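Local coordinates for 6-phosphogluconate dehydrogenase (Decarboxylating) (Geobacter metallireducens, PDB 4E21), which probably catalyses the NADP-dependent oxidative decarboxylation of 6-phosphogluconate in the pentose phosphate pathway, at residues 87-91 with 92-96; 214-217 with 218-222. All blocks are in the same frame, centred on the assembly; numbering follows the deposited sequence.

Contact 1 (87-91 with 92-96); sequences LMVPA and AVVDS
The peptide carbonyl of Pro90 is the flat group at the middle of this contact, with Val93 N over one face and the Val94 methyl CG2 on the opposite side. Val93 N donates to Pro90 O at 3.1 Å, with an N-H...O angle of 159°. The donor stands 60° out of the carbonyl plane. Val94 CG2 is 3.4 Å from Pro90 O. The bond closes a type I beta turn over Ala91 and Ala92, which leads from strand 84-87 of the Rossmann-type domain into helix 94-101. Ala91 O takes a weak bond from Val94 N at 3.5 Å. A water also bridges Ala91 O to Asp95 N.

The valine side chains pack against one another beside the turn. Val89 CG2 meets Val94 CG2 at 3.8 Å. The Val93 and Val89 side chains cross at about a right angle. Val93 CG1, anti to its own N (chi1 162°), lies 4.1 Å from Val89 CB. Further in, Leu87 CD1 reaches Val94 CG1. Val89 also touches the glycine-rich GxGxxG-type segment, consistent with a place near the dinucleotide end of the fold. The shape of the turn thus rests on the backbone bonds to Pro90 O and Ala91 O, while the methyl contacts add packing without direction.

Contact 2 (214-217 with 218-222); sequences NGIE and YGLMA
Ile216 and Leu220 meet one turn apart on the long alpha helix 205-232 of the C-terminal domain, and other side chains four apart meet along it too. The backbone bonds come first. Tyr218 N reaches Asn214 O at 3.0 Å and makes a second, weak bond to Gly215 O. Gly219 N bonds to Gly215 O at 3.2 Å. Leu220 N bonds to Ile216 O at 2.8 Å. Met221 N bonds to Glu217 O at 3.0 Å.

Apolar packing follows the i to i+4 ridges. Ile216 and Leu220 lie side by side, pointing the same way, with Ile216 CG2 3.9 Å from Leu220 CG. Ala223 and Tyr224 of the second subunit pack on this pair, and Leu279 of the same chain also touches Leu220. Replacing Leu220 by alanine removes the branch beside Ile216 CG2, which is likely to open a gap there and leave Tyr224 of the second subunit and Leu279 without this partner.

Glu217 and Met221, a selenomethionine, also run alongside each other. With chi1 at 169°, Glu217 points its CG away from its own N, and this brings CG to 3.8 Å from Met221 SE. Met221 bends at its third torsion (57°) and also packs on Leu344 of the third subunit.

The aromatic contact is that of Tyr218. Arg330 on helix 321-333 makes a cation-pi contact with the Tyr218 ring, and Tyr218 OH has a weak hydrogen bond with Ser303 N. Within the helix the ring leans back over the preceding turn. Asn214 O approaches it obliquely, with Tyr218 CD1 3.0 Å from that oxygen.

Overall arrangement
The two contacts lie in different domains of one chain. Contact 1 belongs to the NAD-binding domain, and contact 2 to the C-terminal helical domain. Their centres are 25 Å apart, on opposite sides of the chain's centre. Their nearest atoms are about 12 Å apart, so they do not touch. Contact 1 meets no other subunit of the assembly. Contact 2 is buried and faces two further subunits, so it joins the domain to the tetramer. In contact 2 the side chain of Tyr218 is about 3 Å from a bound methylpentanediol, probably from the crystallisation liquor. The diol may mark a pocket there, while contact 1 lies on the side of the presumed cofactor site.

Contact 1 (87-91 with 92-96)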
loop_
_atom_site.group_PDB
_atom_site.type_symbol
_atom_site.label_atom_id
_atom_site.label_comp_id
_atom_site.label_asym_id
_atom_site.label_seq_id
_atom_site.Cartn_x
_atom_site.Cartn_y
_atom_site.Cartn_z
ATOM N N LEU B 87 -21.162 -31.652 0.401
ATOM C CA LEU B 87 -21.355 -30.821 1.594
ATOM C C LEU B 87 -21.387 -29.336 1.219
ATOM O O LEU B 87 -20.504 -28.856 0.513
ATOM C CB LEU B 87 -20.261 -31.061 2.645
ATOM C CG LEU B 87 -19.942 -32.493 3.113
ATOM C CD1 LEU B 87 -18.776 -32.501 4.086
ATOM C CD2 LEU B 87 -21.146 -33.158 3.772
HETATM N N MSE B 88 -22.421 -28.631 1.675
HETATM C CA MSE B 88 -22.503 -27.172 1.605
HETATM C C MSE B 88 -22.855 -26.664 3.000
HETATM O O MSE B 88 -23.847 -25.955 3.182
HETATM C CB MSE B 88 -23.566 -26.686 0.611
HETATM C CG MSE B 88 -23.158 -26.676 -0.854
HETATM SE SE MSE B 88 -21.347 -25.995 -1.181
HETATM C CE MSE B 88 -21.626 -25.076 -2.838
ATOM N N VAL B 89 -22.048 -27.053 3.981
ATOM C CA VAL B 89 -22.218 -26.584 5.352
ATOM C C VAL B 89 -21.166 -25.516 5.703
ATOM O O VAL B 89 -20.204 -25.315 4.959
ATOM C CB VAL B 89 -22.138 -27.761 6.353
ATOM C CG1 VAL B 89 -23.226 -28.769 6.062
ATOM C CG2 VAL B 89 -20.786 -28.444 6.290
ATOM N N PRO B 90 -21.368 -24.801 6.823
ATOM C CA PRO B 90 -20.311 -23.925 7.329
ATOM C C PRO B 90 -18.989 -24.654 7.493
ATOM O O PRO B 90 -18.969 -25.854 7.779
ATOM C CB PRO B 90 -20.856 -23.488 8.690
ATOM C CG PRO B 90 -22.327 -23.395 8.456
ATOM C CD PRO B 90 -22.657 -24.540 7.495
ATOM N N ALA B 91 -17.895 -23.927 7.298
ATOM C CA ALA B 91 -16.559 -24.491 7.386
ATOM C C ALA B 91 -16.345 -25.155 8.735
ATOM O O ALA B 91 -15.642 -26.175 8.849
ATOM C CB ALA B 91 -15.503 -23.396 7.163
ATOM N N ALA B 92 -16.971 -24.556 9.747
ATOM C CA ALA B 92 -16.748 -24.904 11.149
ATOM C C ALA B 92 -17.486 -26.178 11.557
ATOM O O ALA B 92 -17.252 -26.725 12.632
ATOM C CB ALA B 92 -17.169 -23.741 12.052
ATOM N N VAL B 93 -18.381 -26.625 10.686
ATOM C CA VAL B 93 -19.262 -27.751 10.959
ATOM C C VAL B 93 -18.771 -29.009 10.227
ATOM O O VAL B 93 -19.220 -30.128 10.505
ATOM C CB VAL B 93 -20.705 -27.393 10.513
ATOM C CG1 VAL B 93 -21.553 -28.641 10.350
ATOM C CG2 VAL B 93 -21.339 -26.440 11.509
ATOM N N VAL B 94 -17.830 -28.812 9.305
ATOM C CA VAL B 94 -17.378 -29.862 8.407
ATOM C C VAL B 94 -16.802 -31.073 9.127
ATOM O O VAL B 94 -17.253 -32.183 8.915
ATOM C CB VAL B 94 -16.365 -29.350 7.371
ATOM C CG1 VAL B 94 -15.852 -30.496 6.527
ATOM C CG2 VAL B 94 -17.026 -28.322 6.465
ATOM N N ASP B 95 -15.806 -30.858 9.970
ATOM C CA ASP B 95 -15.120 -31.974 10.603
ATOM C C ASP B 95 -16.104 -32.835 11.403
ATOM O O ASP B 95 -15.998 -34.061 11.417
ATOM C CB ASP B 95 -13.956 -31.489 11.478
ATOM C CG ASP B 95 -12.644 -31.292 10.685
ATOM O OD1 ASP B 95 -12.328 -32.123 9.810
ATOM O OD2 ASP B 95 -11.907 -30.307 10.946
ATOM N N SER B 96 -17.079 -32.197 12.040
ATOM C CA SER B 96 -18.012 -32.931 12.876
ATOM C C SER B 96 -19.089 -33.585 12.017
ATOM O O SER B 96 -19.764 -34.518 12.446
ATOM C CB SER B 96 -18.648 -32.016 13.920
ATOM O OG SER B 96 -19.755 -31.342 13.349
HETATM O O HOH W 1 -14.737 -28.239 10.665
#

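Contact 2 (214-217 with 218-222)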
loop_
_atom_site.group_PDB
_atom_site.type_symbol
_atom_site.label_atom_id
_atom_site.label_comp_id
_atom_site.label_asym_id
_atom_site.label_seq_id
_atom_site.Cartn_x
_atom_site.Cartn_y
_atom_site.Cartn_z
ATOM N N ASN B 214 -10.884 -15.210 -4.704
ATOM C CA ASN B 214 -11.512 -14.269 -3.787
ATOM C C ASN B 214 -10.587 -13.103 -3.434
ATOM O O ASN B 214 -11.048 -11.986 -3.245
ATOM C CB ASN B 214 -11.993 -14.984 -2.509
ATOM C CG ASN B 214 -13.377 -15.609 -2.686
ATOM O OD1 ASN B 214 -13.707 -16.109 -3.760
ATOM N ND2 ASN B 214 -14.198 -15.536 -1.655
ATOM N N GLY B 215 -9.289 -13.382 -3.324
ATOM C CA GLY B 215 -8.309 -12.360 -3.023
ATOM C C GLY B 215 -8.278 -11.372 -4.180
ATOM O O GLY B 215 -8.297 -10.174 -3.969
ATOM N N ILE B 216 -8.239 -11.896 -5.401
ATOM C CA ILE B 216 -8.282 -11.079 -6.597
ATOM C C ILE B 216 -9.565 -10.240 -6.620
ATOM O O ILE B 216 -9.539 -9.035 -6.889
ATOM C CB ILE B 216 -8.175 -11.947 -7.844
ATOM C CG1 ILE B 216 -6.780 -12.562 -7.927
ATOM C CG2 ILE B 216 -8.478 -11.134 -9.083
ATOM C CD1 ILE B 216 -6.634 -13.605 -8.991
ATOM N N GLU B 217 -10.673 -10.883 -6.283
ATOM C CA GLU B 217 -11.955 -10.217 -6.236
ATOM C C GLU B 217 -11.938 -9.015 -5.297
ATOM O O GLU B 217 -12.536 -8.007 -5.601
ATOM C CB GLU B 217 -13.033 -11.216 -5.859
ATOM C CG GLU B 217 -14.377 -10.655 -5.525
ATOM C CD GLU B 217 -15.199 -11.720 -4.792
ATOM O OE1 GLU B 217 -15.437 -12.792 -5.376
ATOM O OE2 GLU B 217 -15.567 -11.522 -3.617
ATOM N N TYR B 218 -11.237 -9.128 -4.177
ATOM C CA TYR B 218 -11.116 -8.030 -3.225
ATOM C C TYR B 218 -10.346 -6.871 -3.877
ATOM O O TYR B 218 -10.754 -5.717 -3.773
ATOM C CB TYR B 218 -10.345 -8.467 -1.981
ATOM C CG TYR B 218 -11.112 -9.192 -0.901
ATOM C CD1 TYR B 218 -12.141 -10.081 -1.192
ATOM C CD2 TYR B 218 -10.756 -9.033 0.431
ATOM C CE1 TYR B 218 -12.816 -10.771 -0.164
ATOM C CE2 TYR B 218 -11.418 -9.709 1.450
ATOM C CZ TYR B 218 -12.437 -10.564 1.149
ATOM O OH TYR B 218 -13.056 -11.206 2.195
ATOM N N GLY B 219 -9.213 -7.196 -4.507
ATOM C CA GLY B 219 -8.396 -6.231 -5.215
ATOM C C GLY B 219 -9.178 -5.516 -6.311
ATOM O O GLY B 219 -9.064 -4.299 -6.459
ATOM N N LEU B 220 -9.981 -6.263 -7.072
ATOM C CA LEU B 220 -10.761 -5.684 -8.166
ATOM C C LEU B 220 -11.821 -4.726 -7.646
ATOM O O LEU B 220 -11.950 -3.630 -8.166
ATOM C CB LEU B 220 -11.438 -6.760 -9.013
ATOM C CG LEU B 220 -10.577 -7.859 -9.625
ATOM C CD1 LEU B 220 -11.477 -8.892 -10.280
ATOM C CD2 LEU B 220 -9.621 -7.238 -10.657
HETATM N N MSE B 221 -12.579 -5.147 -6.631
HETATM C CA MSE B 221 -13.571 -4.282 -6.014
HETATM C C MSE B 221 -12.955 -3.013 -5.419
HETATM O O MSE B 221 -13.489 -1.918 -5.611
HETATM C CB MSE B 221 -14.345 -5.038 -4.948
HETATM C CG MSE B 221 -15.206 -6.151 -5.516
HETATM SE SE MSE B 221 -15.815 -7.390 -4.113
HETATM C CE MSE B 221 -16.716 -6.154 -2.918
ATOM N N ALA B 222 -11.836 -3.162 -4.706
ATOM C CA ALA B 222 -11.089 -2.022 -4.190
ATOM C C ALA B 222 -10.622 -1.038 -5.283
ATOM O O ALA B 222 -10.637 0.171 -5.071
ATOM C CB ALA B 222 -9.900 -2.491 -3.348
#